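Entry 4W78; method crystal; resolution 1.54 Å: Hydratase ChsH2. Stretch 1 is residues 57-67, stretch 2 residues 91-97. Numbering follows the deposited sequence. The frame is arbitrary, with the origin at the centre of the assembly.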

# COMPACT_ATOMS: atom_id res chain seq x y z
N GLY F 57 10.24 -6.63 11.30
CA GLY F 57 10.82 -6.79 9.98
C GLY F 57 12.19 -6.15 9.89
O GLY F 57 13.09 -6.70 9.25
N LEU F 58 12.34 -4.97 10.50
CA LEU F 58 13.63 -4.26 10.48
C LEU F 58 14.69 -5.00 11.30
O LEU F 58 15.86 -5.07 10.89
CB LEU F 58 13.46 -2.83 10.98
CG LEU F 58 12.68 -1.93 10.03
CD1 LEU F 58 12.43 -0.58 10.70
CD2 LEU F 58 13.42 -1.76 8.72
N VAL F 59 14.31 -5.53 12.46
CA VAL F 59 15.25 -6.34 13.25
C VAL F 59 15.72 -7.55 12.45
O VAL F 59 16.93 -7.89 12.43
CB VAL F 59 14.62 -6.77 14.59
CG1 VAL F 59 15.43 -7.87 15.25
CG2 VAL F 59 14.47 -5.56 15.52
N GLN F 60 14.79 -8.22 11.77
CA GLN F 60 15.13 -9.32 10.88
C GLN F 60 16.11 -8.89 9.80
O GLN F 60 17.15 -9.55 9.61
CB GLN F 60 13.86 -9.87 10.22
CG GLN F 60 14.08 -11.11 9.38
CD GLN F 60 12.78 -11.60 8.80
OE1 GLN F 60 12.15 -12.50 9.34
NE2 GLN F 60 12.37 -10.99 7.71
N ARG F 61 15.79 -7.81 9.09
CA ARG F 61 16.65 -7.29 8.03
C ARG F 61 18.04 -6.97 8.55
O ARG F 61 19.05 -7.32 7.93
CB ARG F 61 16.04 -6.01 7.46
CG ARG F 61 17.00 -5.31 6.52
CD ARG F 61 16.51 -3.92 6.18
NE ARG F 61 17.62 -3.15 5.62
CZ ARG F 61 17.54 -1.88 5.28
NH1 ARG F 61 16.39 -1.22 5.43
NH2 ARG F 61 18.61 -1.26 4.79
N TYR F 62 18.09 -6.30 9.70
CA TYR F 62 19.37 -5.89 10.27
C TYR F 62 20.29 -7.11 10.51
O TYR F 62 21.48 -7.09 10.17
CB TYR F 62 19.10 -5.12 11.57
CG TYR F 62 20.37 -4.67 12.23
CD1 TYR F 62 21.20 -3.75 11.61
CD2 TYR F 62 20.76 -5.18 13.46
CE1 TYR F 62 22.39 -3.34 12.20
CE2 TYR F 62 21.95 -4.77 14.07
CZ TYR F 62 22.75 -3.85 13.43
OH TYR F 62 23.93 -3.44 14.01
N VAL F 63 19.72 -8.17 11.08
CA VAL F 63 20.49 -9.38 11.37
C VAL F 63 20.91 -10.11 10.09
O VAL F 63 22.06 -10.55 9.97
CB VAL F 63 19.72 -10.33 12.32
CG1 VAL F 63 20.45 -11.67 12.46
CG2 VAL F 63 19.59 -9.69 13.66
N THR F 64 20.00 -10.24 9.12
CA THR F 64 20.33 -10.96 7.89
C THR F 64 21.22 -10.17 6.94
O THR F 64 21.94 -10.76 6.15
CB THR F 64 19.09 -11.49 7.15
OG1 THR F 64 18.25 -10.39 6.77
CG2 THR F 64 18.32 -12.45 8.04
N ASP F 65 21.19 -8.84 7.04
CA ASP F 65 22.16 -8.01 6.32
C ASP F 65 23.58 -8.44 6.68
O ASP F 65 24.47 -8.47 5.82
CB ASP F 65 21.99 -6.52 6.69
CG ASP F 65 20.85 -5.83 5.94
OD1 ASP F 65 20.21 -6.45 5.07
OD2 ASP F 65 20.62 -4.63 6.23
N TRP F 66 23.78 -8.76 7.95
CA TRP F 66 25.08 -9.19 8.47
C TRP F 66 25.32 -10.68 8.25
O TRP F 66 26.40 -11.10 7.80
CB TRP F 66 25.14 -8.85 9.96
CG TRP F 66 26.25 -9.50 10.73
CD1 TRP F 66 27.57 -9.14 10.76
CD2 TRP F 66 26.12 -10.62 11.61
NE1 TRP F 66 28.27 -9.97 11.60
CE2 TRP F 66 27.40 -10.88 12.14
CE3 TRP F 66 25.04 -11.41 12.02
CZ2 TRP F 66 27.63 -11.92 13.04
CZ3 TRP F 66 25.28 -12.44 12.91
CH2 TRP F 66 26.56 -12.68 13.41
N ALA F 67 24.31 -11.49 8.56
CA ALA F 67 24.45 -12.94 8.58
C ALA F 67 24.45 -13.54 7.18
O ALA F 67 25.07 -14.58 6.94
CB ALA F 67 23.35 -13.57 9.45
N THR F 91 19.22 4.36 14.92
CA THR F 91 20.48 3.69 14.66
C THR F 91 20.44 2.32 15.30
O THR F 91 20.25 2.19 16.51
CB THR F 91 21.64 4.50 15.24
OG1 THR F 91 21.71 5.77 14.58
CG2 THR F 91 22.96 3.77 15.04
N PHE F 92 20.58 1.28 14.47
CA PHE F 92 20.62 -0.09 14.96
C PHE F 92 22.05 -0.52 15.22
O PHE F 92 22.94 -0.30 14.40
CB PHE F 92 19.97 -1.04 13.95
CG PHE F 92 18.48 -0.89 13.84
CD1 PHE F 92 17.64 -1.61 14.68
CD2 PHE F 92 17.92 -0.02 12.92
CE1 PHE F 92 16.25 -1.47 14.59
CE2 PHE F 92 16.54 0.12 12.82
CZ PHE F 92 15.70 -0.60 13.66
N SER F 93 22.25 -1.11 16.39
CA SER F 93 23.51 -1.76 16.74
C SER F 93 23.21 -3.19 17.17
O SER F 93 22.08 -3.51 17.56
CB SER F 93 24.21 -0.98 17.86
OG SER F 93 23.39 -0.88 19.00
N GLY F 94 24.19 -4.06 17.08
CA GLY F 94 23.96 -5.45 17.40
C GLY F 94 25.23 -6.14 17.84
O GLY F 94 26.33 -5.76 17.43
N GLU F 95 25.08 -7.17 18.66
CA GLU F 95 26.22 -7.93 19.17
C GLU F 95 25.81 -9.39 19.32
O GLU F 95 24.70 -9.68 19.78
CB GLU F 95 26.62 -7.35 20.53
CG GLU F 95 27.61 -8.16 21.34
CD GLU F 95 27.84 -7.55 22.71
OE1 GLU F 95 27.22 -6.52 23.02
OE2 GLU F 95 28.64 -8.12 23.48
N VAL F 96 26.68 -10.31 18.92
CA VAL F 96 26.42 -11.71 19.18
C VAL F 96 26.58 -11.96 20.68
O VAL F 96 27.62 -11.63 21.26
CB VAL F 96 27.37 -12.61 18.37
CG1 VAL F 96 27.23 -14.06 18.80
CG2 VAL F 96 27.09 -12.46 16.88
N THR F 97 25.58 -12.56 21.31
CA THR F 97 25.66 -12.81 22.75
C THR F 97 25.74 -14.29 23.10
O THR F 97 26.06 -14.64 24.24
CB THR F 97 24.47 -12.19 23.50
OG1 THR F 97 23.26 -12.79 23.03
CG2 THR F 97 24.43 -10.69 23.26

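A helix laid across a β-strand usually meets it through one stripe of side chains, spaced at every fourth residue, and ChsH2 offers a compact example. The helix of residues 57–67 crosses the strand of residues 91–97 at 57°, with the axes 9.8 Å apart at their closest. That separation leaves room for a single layer of side chains. No hydrogen bond joins the two stretches, so their contact, which buries 330 Å² in all, rests on packing.

Gly 57, in a helix already under way, does not touch the strand; its carbonyl accepts a hydrogen bond from Arg 61 N, one of the i to i+4 bonds that run through much of the stretch. Leu 58 begins the stripe. Its CA-to-CB bond points toward the strand, and its CB lies 4.1 Å from CZ of Phe 92, the far tip of a ring that reaches back along the helix. A buried aliphatic residue suits this place, where its partner is purely hydrocarbon. The CA-to-CB bond of Val 59 points sideways, and the residue adds a little cover. Gln 60 and Arg 61 lie on faces of the helix out of reach of the strand. Arg 61 instead spans one helical turn to Asp 65, forming a salt bridge in which Arg 61 NE lies 3.4 Å from Asp 65 OD2; the hydrogen bond within it is weak.

Tyr 62 is the centre of the interface. It and Phe 92 form the closest CA pair across the two stretches, at 7.6 Å between Tyr 62 CA and Phe 92 CA, and with chi1 at 180° (t) the tyrosine ring extends over the strand. Both residues are buried, and each is the most covered of its own stretch. Phe 92 covers one face of the tyrosine ring: its CB sits 3.8 Å from the Tyr 62 ring centroid, only 12° off the normal, a CH-π contact. The two rings themselves meet obliquely, their centroids 5.8 Å apart and their planes at 33°. Farther out, the phenol passes close to the strand backbone, with Tyr 62 OH 3.2 Å from Ser 93 CA and 3.1 Å from Gly 94 N. The latter approach has too poor an angle for a hydrogen bond, and the hydroxyl is satisfied elsewhere in the structure. Tyrosine thus suits a place that asks for an apolar ring against Phe 92 and a polar tip bonded elsewhere. Gly 94 suits its position for a steric reason: an ideal CB there would point toward the helix and lie 2.9 Å from Tyr 62 CE2, a clash. Ser 93, by contrast, directs its CB away from the helix.

Val 63, Thr 64 and Asp 65 again lie beyond the strand's reach, and the stripe resumes one turn after Tyr 62 at Trp 66. Its long side chain, with chi1 at 166° (t), carries the indole out to Val 96, where CH2 of Trp 66 comes within 3.5 Å of CG2 of Val 96. The partly exposed tryptophan thereby helps cover a buried valine. Ala 67 makes no contact. The principle is thus plain: Leu 58, Tyr 62 and Trp 66 supply the helix's close contacts, while Phe 92 and Val 96 point their CA-to-CB bonds toward the helix and Gly 94 between them leaves room for Tyr 62.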